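Local coordinates for protein chymotrypsin (Cellulomonas bogoriensis, PDB 2EA3) that probably cleaves peptide bonds within proteins as a chymotrypsin-like serine endopeptidase of the S1 family, this chain being the protease domain of a longer precursor, at residues Ala8-Gly13 and Thr39-Thr44; Ser15-Gly20 and Ala30-Arg35; Gly45-Ser50 and Ala58-Gly63. All blocks are in the same frame, centred on the assembly; numbering follows the deposited sequence.

From the N terminus the chain lays down strand 8-11, turns back into strand 14-23 and forms strand 26-29 before the loop that carries H32. Contact 2 closes the first loop, fastening strand 14-23 to this loop through a disulfide. It is nested inside the longer loop of contact 1, where strand 39-41 comes back beside strand 8-11 and shuts the N-terminal barrel. Contact 3 follows in series as the hairpin of strands 45-51 and 57-62. Its first strand borders strand 39-41, with the N of T40 2.9 Å from the O of G45. At its far end, S50 ties contact 3 to contact 2.

Contact 1. Residues Ala8-Gly13 and Thr39-Thr44; sequences AYTIGG and TTANPT
T10 and A41 join backbone to backbone where the N-terminal six-stranded antiparallel barrel of this chymotrypsin-like fold closes, strand 8-11 meeting strand 39-41. They form a hydrogen-bonded antiparallel pair: T10 N donates to A41 O at 3.0 Å, almost straight at the hydrogen (177°), and A41 N returns a bond to T10 O at 2.9 Å. T10 O also receives the CA-H of T40. On the T10 and A41 face of the sheet, the hydroxyl of T10 stands between its own N and carbonyl carbon (chi1 57°), which brings OG1 to 3.3 Å from the methyl CB of A41.

I11 and T40 point to the other, buried face, and the Y9 ring packs against the T40 methyl. That CG2 sits obliquely to the ring, 3.7 Å from CD1 of Y9 and about as far from CE1, while I11 meets the same methyl through CG1. Further along, the CB of Y9 lies 3.3 Å from N42 O and packs more loosely on CD of P43. The Y9 ring continues inward to an edge-to-face meeting with F27, and its hydroxyl is hydrogen-bonded to OG1 of T29, so this one side chain spans from the closing seam to the strand 26-29.

Beyond the pair the two backbones part. A water sits 2.7 Å from A8 O and from N42 O and bridges the two acceptors. The chain then turns through a cis peptide bond before P43, whose ring also touches F1. T40 OG1 donates to P43 O at 2.8 Å, satisfying the buried hydroxyl and linking T40 to the far side of the turn; T40 OG1, the donor, is tilted 17° from the plane of the P43 carbonyl.

Contact 2. Residues Ser15-Gly20 and Ala30-Arg35; sequences SRCSIG and AGHCGR
A disulfide on the wall of the probable active site joins C17, in strand 14-23 of the N-terminal barrel, to C33, directly after H32. In chymotrypsin-like proteases a cystine beside the catalytic histidine is a familiar feature, and H32, D56 and S137 are placed as expected for the Ser-His-Asp triad of this family, and probably form it. The SG atoms of C17 and C33 are 2.0 Å apart, with a torsion of -93° about the S-S bond, close to the relaxed right angle. In both cysteines SG is anti to the carbonyl carbon, and in C17 this turn (chi1 -70°) sends SG across to the loop.

The imidazole of H32 stands near the bridge: SG of C17 lies obliquely to the ring, 5.0 Å from its centre. The ring's main polar engagement is with S137, whose OG is hydrogen-bonded to NE2, while D56 OD2 accepts from the H32 backbone N. Residues 31-33 coil helically, with C33 N bonded back to A30 O.

R16 comes to the same loop from beside the bridge. Its chain bends at chi2 and chi3, and the guanidinium reaches the carbonyl of C33, where NH1 makes a weak bond to C33 O, short at 2.6 Å but bent to 129° at the hydrogen. The CA of G34 lies at the guanidinium edge, 4.0 Å from NH1.

Contact 3. Residues Gly45-Ser50 and Ala58-Gly63; sequences GTFAGS and AFVRTG
A48 N points nearly straight at F59 O, 2.8 Å away with 174° at the hydrogen, and the donor lies nearly on the extension of the F59 carbonyl bond. The same oxygen also takes the CA-H of F47. One step along, F59 N donates to G49 O at 2.9 Å, so the partners of F59 are two successive residues, A48 and G49. This marks a beta bulge: F47 faces V60, yet S50 faces A58, with the extra residue taken up at A48 and G49. Before it the pairing is regular, T46 and R61 exchanging two backbone hydrogen bonds.

The two strands form a hairpin of the N-terminal barrel. On its inner face the CG2 methyl of V60 stands over the centre of the F47 ring, 3.6 Å from the centroid and only 3° off the normal, a clean CH-pi contact. CG2, anti to the carbonyl carbon and beside the backbone N, is the V60 branch over the ring. At the ring's edge, near its plane, CB of A58 approaches CE2 of F47 to 3.6 Å. The ring also touches Y9, I11 and T40 from strands 8-11 and 39-41. Beside A58, the hydroxyl of S50 is hydrogen-bonded to G34 O in the loop after H32.

At the bulge, CB of A48 rests obliquely against the F59 ring, 3.9 Å from CD2. F59 itself goes on to touch L178, just past helix 169-176.

Contact 1. Residues Ala8-Gly13 and Thr39-Thr44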
# COMPACT_ATOMS: atom_id res chain seq x y z
N ALA A 8 0.55 3.10 10.19
CA ALA A 8 1.57 4.11 9.90
C ALA A 8 2.96 3.54 10.15
O ALA A 8 3.14 2.68 11.02
CB ALA A 8 1.35 5.32 10.80
N TYR A 9 3.94 4.01 9.40
CA TYR A 9 5.34 3.84 9.81
C TYR A 9 5.97 5.20 9.60
O TYR A 9 5.37 6.08 8.99
CB TYR A 9 6.05 2.74 9.02
CG TYR A 9 6.16 2.98 7.52
CD1 TYR A 9 7.36 3.45 6.97
CD2 TYR A 9 5.08 2.74 6.66
CE1 TYR A 9 7.48 3.66 5.59
CE2 TYR A 9 5.19 2.97 5.29
CZ TYR A 9 6.40 3.42 4.76
OH TYR A 9 6.53 3.64 3.40
N THR A 10 7.17 5.40 10.12
CA THR A 10 7.76 6.72 9.96
C THR A 10 9.06 6.63 9.16
O THR A 10 9.76 5.60 9.19
CB THR A 10 8.04 7.40 11.29
OG1 THR A 10 8.87 6.55 12.07
CG2 THR A 10 6.71 7.69 12.04
N ILE A 11 9.35 7.71 8.45
CA ILE A 11 10.63 7.84 7.73
C ILE A 11 11.23 9.18 8.11
O ILE A 11 10.62 10.21 7.85
CB ILE A 11 10.46 7.79 6.19
CG1 ILE A 11 9.69 6.54 5.76
CG2 ILE A 11 11.84 7.80 5.51
CD1 ILE A 11 9.04 6.68 4.42
N GLY A 12 12.41 9.16 8.73
CA GLY A 12 13.00 10.38 9.29
C GLY A 12 12.02 11.10 10.21
O GLY A 12 11.95 12.33 10.22
N GLY A 13 11.24 10.34 10.97
CA GLY A 13 10.30 10.92 11.94
C GLY A 13 8.95 11.34 11.39
O GLY A 13 8.03 11.66 12.16
N THR A 39 15.76 4.91 5.99
CA THR A 39 15.46 4.05 7.11
C THR A 39 14.07 4.40 7.63
O THR A 39 13.64 5.55 7.56
CB THR A 39 16.51 4.16 8.23
OG1 THR A 39 16.56 5.50 8.67
CG2 THR A 39 17.89 3.77 7.71
N THR A 40 13.37 3.39 8.13
CA THR A 40 12.06 3.56 8.74
C THR A 40 12.09 3.26 10.24
O THR A 40 13.02 2.62 10.73
CB THR A 40 11.04 2.60 8.09
OG1 THR A 40 11.46 1.25 8.30
CG2 THR A 40 10.94 2.85 6.57
N ALA A 41 11.07 3.73 10.95
CA ALA A 41 10.82 3.28 12.32
C ALA A 41 9.37 2.81 12.42
O ALA A 41 8.54 3.18 11.57
CB ALA A 41 11.10 4.41 13.32
N ASN A 42 9.06 2.01 13.43
CA ASN A 42 7.71 1.46 13.60
C ASN A 42 7.11 0.83 12.32
O ASN A 42 6.03 1.21 11.90
CB ASN A 42 6.77 2.54 14.13
CG ASN A 42 7.25 3.13 15.44
OD1 ASN A 42 7.85 2.44 16.25
ND2 ASN A 42 7.01 4.41 15.64
N PRO A 43 7.79 -0.19 11.76
CA PRO A 43 8.99 -0.85 12.29
C PRO A 43 10.33 -0.30 11.81
O PRO A 43 10.40 0.39 10.80
CB PRO A 43 8.85 -2.25 11.72
CG PRO A 43 8.36 -1.99 10.32
CD PRO A 43 7.33 -0.85 10.52
N THR A 44 11.38 -0.64 12.55
CA THR A 44 12.75 -0.48 12.10
C THR A 44 12.95 -1.25 10.78
O THR A 44 12.59 -2.42 10.67
CB THR A 44 13.73 -0.96 13.18
OG1 THR A 44 13.52 -0.16 14.36
CG2 THR A 44 15.16 -0.83 12.73
O HOH W 1 3.60 0.13 11.86

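Contact 2. Residues Ser15-Gly20 and Ala30-Arg35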
# COMPACT_ATOMS: atom_id res chain seq x y z
N SER A 15 5.38 10.72 9.44
CA SER A 15 4.45 9.62 9.22
C SER A 15 3.89 9.85 7.83
O SER A 15 2.75 10.32 7.68
CB SER A 15 3.37 9.65 10.33
OG SER A 15 2.74 8.39 10.51
N ARG A 16 4.71 9.59 6.81
CA ARG A 16 4.39 9.96 5.41
C ARG A 16 3.47 8.93 4.77
O ARG A 16 2.71 9.26 3.86
CB ARG A 16 5.66 10.01 4.54
CG ARG A 16 6.83 10.77 5.10
CD ARG A 16 7.48 11.65 4.04
NE ARG A 16 8.39 10.90 3.17
CZ ARG A 16 9.70 10.78 3.39
NH1 ARG A 16 10.45 10.09 2.53
NH2 ARG A 16 10.28 11.36 4.45
N CYS A 17 3.59 7.68 5.22
CA CYS A 17 2.98 6.55 4.52
C CYS A 17 2.49 5.45 5.45
O CYS A 17 2.77 5.45 6.67
CB CYS A 17 3.97 5.96 3.52
SG CYS A 17 4.28 7.03 2.09
N SER A 18 1.75 4.52 4.87
CA SER A 18 1.23 3.36 5.56
C SER A 18 1.85 2.08 4.97
O SER A 18 2.33 2.08 3.82
CB SER A 18 -0.29 3.33 5.42
OG SER A 18 -0.88 4.53 5.92
N ILE A 19 1.85 1.03 5.78
CA ILE A 19 2.26 -0.32 5.37
C ILE A 19 1.27 -0.88 4.37
O ILE A 19 0.05 -0.76 4.55
CB ILE A 19 2.35 -1.25 6.59
CG1 ILE A 19 3.45 -0.77 7.55
CG2 ILE A 19 2.64 -2.71 6.17
CD1 ILE A 19 3.34 -1.34 8.93
N GLY A 20 1.80 -1.50 3.31
CA GLY A 20 1.00 -2.16 2.30
C GLY A 20 0.69 -3.58 2.75
O GLY A 20 -0.39 -3.86 3.30
N ALA A 30 4.44 2.24 -1.05
CA ALA A 30 4.52 3.03 -2.29
C ALA A 30 5.94 3.55 -2.47
O ALA A 30 6.59 3.92 -1.50
CB ALA A 30 3.53 4.22 -2.25
N GLY A 31 6.42 3.56 -3.71
CA GLY A 31 7.77 4.09 -4.02
C GLY A 31 7.97 5.56 -3.71
O GLY A 31 9.08 5.98 -3.40
N HIS A 32 6.91 6.35 -3.79
CA HIS A 32 7.05 7.78 -3.46
C HIS A 32 7.27 8.03 -1.97
O HIS A 32 7.60 9.16 -1.58
CB HIS A 32 5.89 8.63 -4.02
CG HIS A 32 4.62 8.55 -3.21
ND1 HIS A 32 3.55 7.78 -3.60
CD2 HIS A 32 4.23 9.19 -2.09
CE1 HIS A 32 2.57 7.91 -2.72
NE2 HIS A 32 2.96 8.77 -1.80
N CYS A 33 7.13 7.00 -1.14
CA CYS A 33 7.36 7.14 0.29
C CYS A 33 8.81 7.35 0.66
O CYS A 33 9.11 8.05 1.62
CB CYS A 33 6.83 5.92 1.05
SG CYS A 33 5.07 5.75 0.76
N GLY A 34 9.72 6.75 -0.11
CA GLY A 34 11.13 6.97 0.17
C GLY A 34 12.01 6.27 -0.84
O GLY A 34 11.53 5.47 -1.63
N ARG A 35 13.30 6.58 -0.79
CA ARG A 35 14.22 6.02 -1.75
C ARG A 35 15.07 4.93 -1.12
O ARG A 35 15.19 4.85 0.09
CB ARG A 35 15.10 7.12 -2.36
CG ARG A 35 16.13 7.66 -1.43
CD ARG A 35 17.15 8.52 -2.20
NE ARG A 35 16.50 9.60 -2.94
CZ ARG A 35 16.15 10.77 -2.42
NH1 ARG A 35 15.56 11.68 -3.19
NH2 ARG A 35 16.37 11.05 -1.14

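Contact 3. Residues Gly45-Ser50 and Ala58-Gly63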
# COMPACT_ATOMS: atom_id res chain seq x y z
N GLY A 45 13.46 -0.56 9.78
CA GLY A 45 13.68 -1.17 8.48
C GLY A 45 14.46 -0.24 7.58
O GLY A 45 14.80 0.89 7.98
N THR A 46 14.75 -0.72 6.37
CA THR A 46 15.46 0.05 5.36
C THR A 46 14.83 -0.19 4.00
O THR A 46 14.63 -1.35 3.62
CB THR A 46 16.92 -0.44 5.30
OG1 THR A 46 17.47 -0.40 6.62
CG2 THR A 46 17.75 0.39 4.36
N PHE A 47 14.55 0.88 3.26
CA PHE A 47 14.11 0.73 1.85
C PHE A 47 15.17 -0.03 1.05
O PHE A 47 16.35 0.37 1.06
CB PHE A 47 13.83 2.09 1.20
CG PHE A 47 12.49 2.65 1.55
CD1 PHE A 47 12.27 3.22 2.80
CD2 PHE A 47 11.45 2.61 0.63
CE1 PHE A 47 11.02 3.72 3.14
CE2 PHE A 47 10.19 3.14 0.96
CZ PHE A 47 9.98 3.69 2.23
N ALA A 48 14.76 -1.12 0.42
CA ALA A 48 15.67 -1.98 -0.34
C ALA A 48 15.23 -2.12 -1.80
O ALA A 48 15.51 -3.12 -2.46
CB ALA A 48 15.79 -3.33 0.31
N GLY A 49 14.61 -1.08 -2.32
CA GLY A 49 14.17 -1.07 -3.71
C GLY A 49 13.00 -0.12 -3.75
O GLY A 49 12.08 -0.22 -2.90
N SER A 50 13.04 0.82 -4.69
CA SER A 50 11.98 1.82 -4.83
C SER A 50 11.91 2.27 -6.27
O SER A 50 12.94 2.61 -6.87
CB SER A 50 12.24 3.04 -3.93
OG SER A 50 11.17 3.98 -4.01
N ALA A 58 7.71 0.11 -3.56
CA ALA A 58 8.93 -0.03 -2.79
C ALA A 58 8.84 -1.23 -1.89
O ALA A 58 7.75 -1.69 -1.55
CB ALA A 58 9.23 1.23 -1.99
N PHE A 59 10.00 -1.73 -1.49
CA PHE A 59 10.10 -2.83 -0.56
C PHE A 59 10.96 -2.34 0.58
O PHE A 59 12.04 -1.78 0.35
CB PHE A 59 10.79 -4.03 -1.25
CG PHE A 59 11.27 -5.10 -0.30
CD1 PHE A 59 10.40 -5.73 0.58
CD2 PHE A 59 12.61 -5.48 -0.31
CE1 PHE A 59 10.85 -6.72 1.46
CE2 PHE A 59 13.07 -6.47 0.59
CZ PHE A 59 12.18 -7.09 1.45
N VAL A 60 10.49 -2.56 1.81
CA VAL A 60 11.25 -2.17 3.00
C VAL A 60 11.65 -3.46 3.72
O VAL A 60 10.80 -4.25 4.11
CB VAL A 60 10.42 -1.22 3.93
CG1 VAL A 60 11.18 -0.91 5.26
CG2 VAL A 60 10.05 0.06 3.19
N ARG A 61 12.96 -3.68 3.85
CA ARG A 61 13.46 -4.87 4.54
C ARG A 61 13.45 -4.61 6.03
O ARG A 61 13.94 -3.58 6.49
CB ARG A 61 14.90 -5.22 4.11
CG ARG A 61 15.41 -6.54 4.73
CD ARG A 61 16.92 -6.55 4.90
NE ARG A 61 17.41 -7.74 5.61
CZ ARG A 61 17.67 -7.81 6.93
NH1 ARG A 61 17.52 -6.76 7.73
NH2 ARG A 61 18.11 -8.96 7.44
N THR A 62 12.88 -5.54 6.78
CA THR A 62 12.83 -5.46 8.24
C THR A 62 13.74 -6.56 8.81
O THR A 62 14.10 -7.51 8.11
CB THR A 62 11.38 -5.64 8.79
OG1 THR A 62 10.87 -6.90 8.35
CG2 THR A 62 10.44 -4.52 8.32
N GLY A 63 14.10 -6.43 10.07
CA GLY A 63 14.99 -7.42 10.66
C GLY A 63 14.44 -7.93 11.96
O GLY A 63 13.26 -8.25 12.07